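Local coordinates for McyG protein (Microcystis aeruginosa PCC 7806, PDB 4R0M) that probably activates phenylalanine or a related substrate as an acyl adenylate and passes it to a peptidyl carrier domain during microcystin assembly, at residues 66-69 / 70-73; 154-157 / 158-161; 473-476 / 477-480. All coordinates share one frame; numbering follows the deposited sequence.

Interaction 1: 66-69 / 70-73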
ATOM      1  N   GLY A  66      27.349  -7.642 -15.402  1.00 41.69           N
ATOM      2  CA  GLY A  66      28.288  -7.353 -14.319  1.00 39.99           C
ATOM      3  C   GLY A  66      27.659  -7.169 -12.949  1.00 39.40           C
ATOM      4  O   GLY A  66      28.337  -6.773 -12.002  1.00 39.42           O
ATOM      5  N   ILE A  67      26.364  -7.454 -12.841  1.00 38.75           N
ATOM      6  CA  ILE A  67      25.659  -7.344 -11.565  1.00 38.34           C
ATOM      7  C   ILE A  67      25.908  -8.600 -10.737  1.00 38.67           C
ATOM      8  O   ILE A  67      25.560  -9.708 -11.148  1.00 39.45           O
ATOM      9  CB  ILE A  67      24.141  -7.105 -11.754  1.00 37.68           C
ATOM     10  CG1 ILE A  67      23.875  -5.892 -12.665  1.00 37.37           C
ATOM     11  CG2 ILE A  67      23.443  -6.957 -10.408  1.00 36.48           C
ATOM     12  CD1 ILE A  67      24.468  -4.577 -12.190  1.00 37.15           C
ATOM     13  N   LYS A  68      26.512  -8.414  -9.569  1.00 39.76           N
ATOM     14  CA  LYS A  68      26.952  -9.526  -8.732  1.00 40.56           C
ATOM     15  C   LYS A  68      26.102  -9.680  -7.474  1.00 40.11           C
ATOM     16  O   LYS A  68      25.261  -8.830  -7.168  1.00 39.83           O
ATOM     17  CB  LYS A  68      28.431  -9.357  -8.360  1.00 41.86           C
ATOM     18  CG  LYS A  68      29.375  -9.312  -9.557  1.00 43.70           C
ATOM     19  CD  LYS A  68      30.839  -9.268  -9.137  1.00 45.20           C
ATOM     20  CE  LYS A  68      31.257  -7.886  -8.657  1.00 45.75           C
ATOM     21  NZ  LYS A  68      32.669  -7.874  -8.182  1.00 46.64           N
ATOM     22  N   LEU A  69      26.327 -10.780  -6.757  1.00 39.47           N
ATOM     23  CA  LEU A  69      25.657 -11.054  -5.491  1.00 38.67           C
ATOM     24  C   LEU A  69      25.893  -9.905  -4.513  1.00 37.92           C
ATOM     25  O   LEU A  69      27.003  -9.386  -4.416  1.00 37.88           O
ATOM     26  CB  LEU A  69      26.168 -12.378  -4.906  1.00 38.33           C
ATOM     27  CG  LEU A  69      25.461 -12.988  -3.691  1.00 38.82           C
ATOM     28  CD1 LEU A  69      25.473 -14.507  -3.781  1.00 39.40           C
ATOM     29  CD2 LEU A  69      26.080 -12.520  -2.382  1.00 38.31           C
ATOM     30  N   GLY A  70      24.840  -9.506  -3.805  1.00 37.19           N
ATOM     31  CA  GLY A  70      24.937  -8.424  -2.829  1.00 37.06           C
ATOM     32  C   GLY A  70      24.703  -7.033  -3.397  1.00 37.00           C
ATOM     33  O   GLY A  70      24.437  -6.094  -2.646  1.00 37.08           O
ATOM     34  N   HIS A  71      24.809  -6.895  -4.718  1.00 36.76           N
ATOM     35  CA  HIS A  71      24.530  -5.626  -5.385  1.00 36.31           C
ATOM     36  C   HIS A  71      23.059  -5.335  -5.395  1.00 35.31           C
ATOM     37  O   HIS A  71      22.235  -6.237  -5.233  1.00 35.18           O
ATOM     38  CB  HIS A  71      25.059  -5.619  -6.820  1.00 37.53           C
ATOM     39  CG  HIS A  71      26.557  -5.446  -6.927  1.00 38.63           C
ATOM     40  ND1 HIS A  71      27.242  -5.765  -8.044  1.00 38.95           N
ATOM     41  CD2 HIS A  71      27.498  -4.977  -6.008  1.00 38.62           C
ATOM     42  CE1 HIS A  71      28.550  -5.508  -7.855  1.00 39.54           C
ATOM     43  NE2 HIS A  71      28.706  -5.028  -6.608  1.00 39.49           N
ATOM     44  N   LYS A  72      22.724  -4.064  -5.591  1.00 34.03           N
ATOM     45  CA  LYS A  72      21.334  -3.635  -5.666  1.00 32.87           C
ATOM     46  C   LYS A  72      20.976  -3.183  -7.075  1.00 31.72           C
ATOM     47  O   LYS A  72      21.817  -2.634  -7.792  1.00 31.43           O
ATOM     48  CB  LYS A  72      21.067  -2.526  -4.645  1.00 33.68           C
ATOM     49  CG  LYS A  72      20.944  -3.042  -3.218  1.00 34.61           C
ATOM     50  CD  LYS A  72      21.203  -1.961  -2.186  1.00 35.46           C
ATOM     51  CE  LYS A  72      22.648  -1.966  -1.713  1.00 36.89           C
ATOM     52  NZ  LYS A  72      22.889  -3.024  -0.695  1.00 37.62           N
ATOM     53  N   VAL A  73      19.735  -3.452  -7.477  1.00 30.71           N
ATOM     54  CA  VAL A  73      19.198  -2.968  -8.754  1.00 30.05           C
ATOM     55  C   VAL A  73      17.822  -2.329  -8.550  1.00 29.06           C
ATOM     56  O   VAL A  73      16.983  -2.861  -7.817  1.00 28.73           O
ATOM     57  CB  VAL A  73      19.123  -4.073  -9.843  1.00 30.21           C
ATOM     58  CG1 VAL A  73      20.507  -4.610 -10.176  1.00 30.49           C
ATOM     59  CG2 VAL A  73      18.199  -5.207  -9.423  1.00 30.40           C
TER
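His71 folds its ring back over the turn and takes the backbone N-H of Lys68 on ND1: Lys68 N to His71 ND1 is 3.1 Å with a nearly straight N-H...N angle of 163°, although the donor stands 36° out of the imidazole plane. The same two residues are joined a second time through the main chain, where His71 N donates to Lys68 O at 3.2 Å. The lysine side chain then runs alongside the ring, pointing the same way, and its CE lies 3.7 Å from His71 CE1. With CG of His71 set beside its own backbone N (chi1 -76°), the ring is carried back toward Lys68 N. Next to this pair Ile67 packs obliquely on Val73, Ile67 CG2 lying 3.8 Å from Val73 CG1. Two glycines position these groups: Gly66 ends the preceding helix in a Schellman motif, and Gly70, with positive phi, occupies the third place of the turn, where a side chain would collide with Leu69 O. Further out, Ile67 rests on Ile95, and Val73 bonds through its backbone to Ile96 and Val98. At the centre is a type II beta turn from Lys68 to His71, within the connection from helix 48-64 to strand 72-76 of a parallel sheet.

Interaction 2: 154-157 / 158-161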
ATOM      1  N   SER A 154      16.127  -3.123 -20.313  1.00 35.58           N
ATOM      2  CA  SER A 154      14.824  -3.780 -20.331  1.00 35.96           C
ATOM      3  C   SER A 154      14.944  -5.248 -19.927  1.00 35.98           C
ATOM      4  O   SER A 154      15.974  -5.887 -20.168  1.00 35.45           O
ATOM      5  CB  SER A 154      14.171  -3.658 -21.710  1.00 35.66           C
ATOM      6  OG  SER A 154      14.849  -4.452 -22.666  1.00 36.55           O
ATOM      7  N   VAL A 155      13.883  -5.770 -19.313  1.00 35.80           N
ATOM      8  CA  VAL A 155      13.804  -7.182 -18.945  1.00 36.86           C
ATOM      9  C   VAL A 155      13.903  -8.072 -20.191  1.00 38.28           C
ATOM     10  O   VAL A 155      14.557  -9.117 -20.163  1.00 38.55           O
ATOM     11  CB  VAL A 155      12.517  -7.488 -18.144  1.00 36.29           C
ATOM     12  CG1 VAL A 155      12.392  -8.978 -17.851  1.00 36.01           C
ATOM     13  CG2 VAL A 155      12.496  -6.698 -16.844  1.00 35.78           C
ATOM     14  N   ASN A 156      13.272  -7.636 -21.282  1.00 39.49           N
ATOM     15  CA  ASN A 156      13.300  -8.365 -22.551  1.00 41.16           C
ATOM     16  C   ASN A 156      14.676  -8.451 -23.214  1.00 41.86           C
ATOM     17  O   ASN A 156      14.932  -9.376 -23.986  1.00 43.12           O
ATOM     18  CB  ASN A 156      12.262  -7.803 -23.528  1.00 41.65           C
ATOM     19  CG  ASN A 156      10.856  -8.302 -23.239  1.00 42.76           C
ATOM     20  OD1 ASN A 156       9.886  -7.548 -23.340  1.00 43.09           O
ATOM     21  ND2 ASN A 156      10.737  -9.579 -22.877  1.00 42.53           N
ATOM     22  N   GLU A 157      15.551  -7.493 -22.921  1.00 42.29           N
ATOM     23  CA  GLU A 157      16.935  -7.575 -23.379  1.00 42.83           C
ATOM     24  C   GLU A 157      17.715  -8.596 -22.546  1.00 42.38           C
ATOM     25  O   GLU A 157      18.577  -9.303 -23.070  1.00 43.27           O
ATOM     26  CB  GLU A 157      17.623  -6.210 -23.339  1.00 43.83           C
ATOM     27  CG  GLU A 157      18.866  -6.134 -24.218  1.00 45.94           C
ATOM     28  CD  GLU A 157      19.783  -4.973 -23.872  1.00 47.70           C
ATOM     29  OE1 GLU A 157      19.280  -3.881 -23.532  1.00 48.86           O
ATOM     30  OE2 GLU A 157      21.018  -5.154 -23.951  1.00 48.95           O
ATOM     31  N   LEU A 158      17.401  -8.667 -21.251  1.00 41.59           N
ATOM     32  CA  LEU A 158      18.011  -9.645 -20.345  1.00 41.07           C
ATOM     33  C   LEU A 158      17.536 -11.061 -20.654  1.00 41.13           C
ATOM     34  O   LEU A 158      18.256 -12.028 -20.405  1.00 40.85           O
ATOM     35  CB  LEU A 158      17.706  -9.307 -18.881  1.00 40.10           C
ATOM     36  CG  LEU A 158      18.201  -7.982 -18.293  1.00 39.07           C
ATOM     37  CD1 LEU A 158      17.474  -7.700 -16.992  1.00 38.30           C
ATOM     38  CD2 LEU A 158      19.705  -7.977 -18.070  1.00 38.78           C
ATOM     39  N   ARG A 159      16.324 -11.169 -21.193  1.00 41.57           N
ATOM     40  CA  ARG A 159      15.760 -12.446 -21.623  1.00 42.74           C
ATOM     41  C   ARG A 159      16.457 -13.000 -22.872  1.00 45.45           C
ATOM     42  O   ARG A 159      16.335 -14.187 -23.180  1.00 45.52           O
ATOM     43  CB  ARG A 159      14.256 -12.309 -21.887  1.00 41.13           C
ATOM     44  CG  ARG A 159      13.394 -12.263 -20.635  1.00 39.57           C
ATOM     45  CD  ARG A 159      11.929 -12.483 -20.973  1.00 37.85           C
ATOM     46  NE  ARG A 159      11.102 -12.608 -19.774  1.00 36.85           N
ATOM     47  CZ  ARG A 159      10.252 -11.681 -19.336  1.00 35.89           C
ATOM     48  NH1 ARG A 159      10.097 -10.542 -19.998  1.00 35.40           N
ATOM     49  NH2 ARG A 159       9.548 -11.896 -18.233  1.00 35.07           N
ATOM     50  N   LYS A 160      17.221 -12.165 -23.528  1.00 48.69           N
ATOM     51  CA  LYS A 160      17.934 -12.542 -24.704  1.00 52.28           C
ATOM     52  C   LYS A 160      19.280 -13.116 -24.416  1.00 55.07           C
ATOM     53  O   LYS A 160      19.940 -13.589 -25.302  1.00 55.61           O
ATOM     54  CB  LYS A 160      18.154 -11.324 -25.560  1.00 52.99           C
ATOM     55  CG  LYS A 160      16.923 -10.775 -26.202  1.00 54.17           C
ATOM     56  CD  LYS A 160      17.339  -9.709 -27.166  1.00 54.84           C
ATOM     57  CE  LYS A 160      16.176  -8.848 -27.585  1.00 55.47           C
ATOM     58  NZ  LYS A 160      15.144  -9.577 -28.355  1.00 57.02           N
ATOM     59  N   ALA A 161      19.694 -13.064 -23.171  1.00 58.86           N
ATOM     60  CA  ALA A 161      21.035 -13.437 -22.826  1.00 62.82           C
ATOM     61  C   ALA A 161      21.293 -14.886 -23.138  1.00 66.71           C
ATOM     62  O   ALA A 161      20.442 -15.766 -22.938  1.00 66.06           O
ATOM     63  CB  ALA A 161      21.323 -13.159 -21.374  1.00 61.53           C
TER
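Val155 and Arg159, one helical turn apart, meet by van der Waals packing: CG1 of the valine sits over one face of the guanidinium, displaced toward its rim, 3.5 Å from Arg159 NH1. Val155 has CG1 anti to its backbone N (chi1 176°), which turns this methyl toward the arginine, while the arginine chain runs extended from CG to NE. Leu158 packs closer to the main chain, its CG 3.6 Å from Ser154 O.

Among the backbone bonds, Arg159 N reaches Val155 O at 2.9 Å, and Leu158 N makes a weak bond to Ser154 O. Lys160 N then turns to Glu157 O at 3.2 Å, as the helix gives way to a type I turn from Leu158 to Ala161. At the other end Ser154 is the N-cap: its OG accepts from Glu157 N at 3.1 Å.

Charge is met outside the two segments, where Arg159 NH1 bridges to Asp82 and NH2 to Asp54, with Gln81 O also bound to NH2. A methionine in place of Arg159 would probably leave both aspartates without this cationic mate and strip Val155 of the flat group it packs against. The guanidinium thus serves two chemistries at once, a face for a methyl and N-H groups for two carboxylates and a carbonyl, tying this short helix to helices 48-64 and 80-93.

Interaction 3: 473-476 / 477-480; sequences FDQS and RETD
The ring of Phe473 meets Asp480 at its edge: OD1 of the aspartate lies near the ring plane, 3.3 Å from Phe473 CD1, and the carboxylate is turned 63° against the ring. Gln475 OE1 also lies in the ring plane at its edge. Phe473 CG stands anti to the backbone N, and the ring leans across toward the turn residue Glu478, bringing Phe473 CZ to 3.8 Å from Glu478 C, an oblique approach. Glu478 also sends its carboxylate to this end of the ring, with OE1 3.8 Å from Phe473 CE2.

The guanidinium of Arg477 is likewise met at its edge. Its NE donates to Asp474 OD2 at 2.7 Å, an angle of 165°, in a salt bridge that lies in the guanidinium plane and reaches the oxygen nearly along its C-O axis. NH2 adds a weak bond to the same OD2, so one carboxylate oxygen holds two N-H groups while the two flat groups stand almost perpendicular, at 80°. A bend at chi3 of Arg477 helps bring NE and NH2 round to that oxygen.

These side chains decorate a tight antiparallel beta hairpin joining strands 468-474 and 479-486. Asp474 and Thr479 form its last hydrogen-bonded pair, with Asp474 N to Thr479 O at 2.8 Å and Thr479 N to Asp474 O at 3.2 Å. Glu478 and Thr479 both face Asp474, a G1 beta bulge, and Glu478 takes the positive phi of the bulge's first position without being a glycine. Across the turn, Glu478 N makes a weak bond to Gln475 O.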
ATOM      1  N   PHE A 473      -1.951  25.229  12.496  1.00 54.10           N
ATOM      2  CA  PHE A 473      -2.044  26.294  13.488  1.00 56.22           C
ATOM      3  C   PHE A 473      -1.796  27.652  12.836  1.00 57.26           C
ATOM      4  O   PHE A 473      -0.743  27.882  12.237  1.00 57.26           O
ATOM      5  CB  PHE A 473      -1.060  26.050  14.636  1.00 56.73           C
ATOM      6  CG  PHE A 473      -1.189  27.031  15.767  1.00 58.17           C
ATOM      7  CD1 PHE A 473      -2.273  26.972  16.640  1.00 58.63           C
ATOM      8  CD2 PHE A 473      -0.220  28.009  15.968  1.00 58.78           C
ATOM      9  CE1 PHE A 473      -2.391  27.875  17.688  1.00 59.47           C
ATOM     10  CE2 PHE A 473      -0.332  28.914  17.016  1.00 59.32           C
ATOM     11  CZ  PHE A 473      -1.418  28.846  17.876  1.00 59.35           C
ATOM     12  N   ASP A 474      -2.780  28.541  12.944  1.00 58.46           N
ATOM     13  CA  ASP A 474      -2.657  29.894  12.411  1.00 60.86           C
ATOM     14  C   ASP A 474      -2.001  30.800  13.449  1.00 61.84           C
ATOM     15  O   ASP A 474      -2.550  31.019  14.531  1.00 61.63           O
ATOM     16  CB  ASP A 474      -4.026  30.443  11.994  1.00 61.46           C
ATOM     17  CG  ASP A 474      -3.938  31.804  11.316  1.00 62.52           C
ATOM     18  OD1 ASP A 474      -2.888  32.122  10.716  1.00 63.19           O
ATOM     19  OD2 ASP A 474      -4.933  32.556  11.378  1.00 62.98           O
ATOM     20  N   GLN A 475      -0.822  31.312  13.107  1.00 63.49           N
ATOM     21  CA  GLN A 475      -0.026  32.138  14.016  1.00 64.36           C
ATOM     22  C   GLN A 475      -0.640  33.522  14.235  1.00 63.10           C
ATOM     23  O   GLN A 475      -0.684  34.013  15.365  1.00 63.51           O
ATOM     24  CB  GLN A 475       1.420  32.249  13.505  1.00 66.40           C
ATOM     25  CG  GLN A 475       2.385  32.990  14.427  1.00 68.48           C
ATOM     26  CD  GLN A 475       2.624  32.288  15.757  1.00 69.81           C
ATOM     27  OE1 GLN A 475       2.382  31.088  15.901  1.00 70.56           O
ATOM     28  NE2 GLN A 475       3.109  33.042  16.738  1.00 70.49           N
ATOM     29  N   SER A 476      -1.118  34.132  13.151  1.00 62.08           N
ATOM     30  CA  SER A 476      -1.713  35.471  13.185  1.00 61.29           C
ATOM     31  C   SER A 476      -2.888  35.578  14.155  1.00 60.90           C
ATOM     32  O   SER A 476      -2.966  36.526  14.937  1.00 61.89           O
ATOM     33  CB  SER A 476      -2.161  35.894  11.783  1.00 61.29           C
ATOM     34  OG  SER A 476      -1.093  35.813  10.857  1.00 61.80           O
ATOM     35  N   ARG A 477      -3.788  34.599  14.102  1.00 59.11           N
ATOM     36  CA  ARG A 477      -5.004  34.609  14.918  1.00 58.17           C
ATOM     37  C   ARG A 477      -4.929  33.670  16.125  1.00 58.26           C
ATOM     38  O   ARG A 477      -5.897  33.545  16.881  1.00 58.00           O
ATOM     39  CB  ARG A 477      -6.227  34.281  14.055  1.00 56.85           C
ATOM     40  CG  ARG A 477      -6.575  35.364  13.047  1.00 55.42           C
ATOM     41  CD  ARG A 477      -7.707  34.931  12.131  1.00 54.76           C
ATOM     42  NE  ARG A 477      -7.294  33.875  11.208  1.00 53.62           N
ATOM     43  CZ  ARG A 477      -8.078  33.337  10.278  1.00 52.57           C
ATOM     44  NH1 ARG A 477      -9.331  33.751  10.132  1.00 51.58           N
ATOM     45  NH2 ARG A 477      -7.608  32.381   9.489  1.00 52.54           N
ATOM     46  N   GLU A 478      -3.775  33.021  16.292  1.00 59.09           N
ATOM     47  CA  GLU A 478      -3.492  32.133  17.434  1.00 59.92           C
ATOM     48  C   GLU A 478      -4.534  31.024  17.632  1.00 58.87           C
ATOM     49  O   GLU A 478      -4.917  30.711  18.763  1.00 60.00           O
ATOM     50  CB  GLU A 478      -3.297  32.945  18.728  1.00 61.34           C
ATOM     51  CG  GLU A 478      -2.203  34.008  18.668  1.00 63.73           C
ATOM     52  CD  GLU A 478      -0.815  33.473  18.988  1.00 65.55           C
ATOM     53  OE1 GLU A 478      -0.359  32.514  18.324  1.00 66.79           O
ATOM     54  OE2 GLU A 478      -0.167  34.028  19.902  1.00 65.18           O
ATOM     55  N   THR A 479      -4.983  30.430  16.528  1.00 57.03           N
ATOM     56  CA  THR A 479      -6.001  29.377  16.572  1.00 55.74           C
ATOM     57  C   THR A 479      -5.795  28.283  15.512  1.00 54.72           C
ATOM     58  O   THR A 479      -5.107  28.494  14.510  1.00 53.71           O
ATOM     59  CB  THR A 479      -7.434  29.961  16.486  1.00 55.74           C
ATOM     60  OG1 THR A 479      -8.393  28.926  16.743  1.00 55.89           O
ATOM     61  CG2 THR A 479      -7.706  30.586  15.111  1.00 55.22           C
ATOM     62  N   ASP A 480      -6.397  27.119  15.749  1.00 53.62           N
ATOM     63  CA  ASP A 480      -6.282  25.975  14.843  1.00 52.25           C
ATOM     64  C   ASP A 480      -7.341  25.991  13.744  1.00 50.79           C
ATOM     65  O   ASP A 480      -8.528  26.181  14.012  1.00 51.01           O
ATOM     66  CB  ASP A 480      -6.347  24.663  15.626  1.00 52.31           C
ATOM     67  CG  ASP A 480      -5.058  24.363  16.364  1.00 53.58           C
ATOM     68  OD1 ASP A 480      -3.995  24.291  15.708  1.00 54.79           O
ATOM     69  OD2 ASP A 480      -5.108  24.191  17.601  1.00 53.73           O
TER

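How the interactions relate
The three contacts follow one another along the chain without overlapping. Interactions 1 and 2 both belong to the AMP-binding part of the protein and border one four-stranded parallel sheet: 66-73 enters strand 72-76, whereas 154-161 leaves one of its edge strands, 152-154. Their centres are 16 Å apart and their nearest atoms about 7 Å, so they do not touch, yet helix 48-64 connects them, ending just before interaction 1 and packing against interaction 2. Interaction 3 lies on a separate three-stranded sheet, with its centre 52 Å from that of interaction 1 and 58 Å from that of interaction 2, on the opposite side of the chain's centre from the latter. Interactions 1 and 2 thus share one sheet-and-helix region, while interaction 3 sits apart.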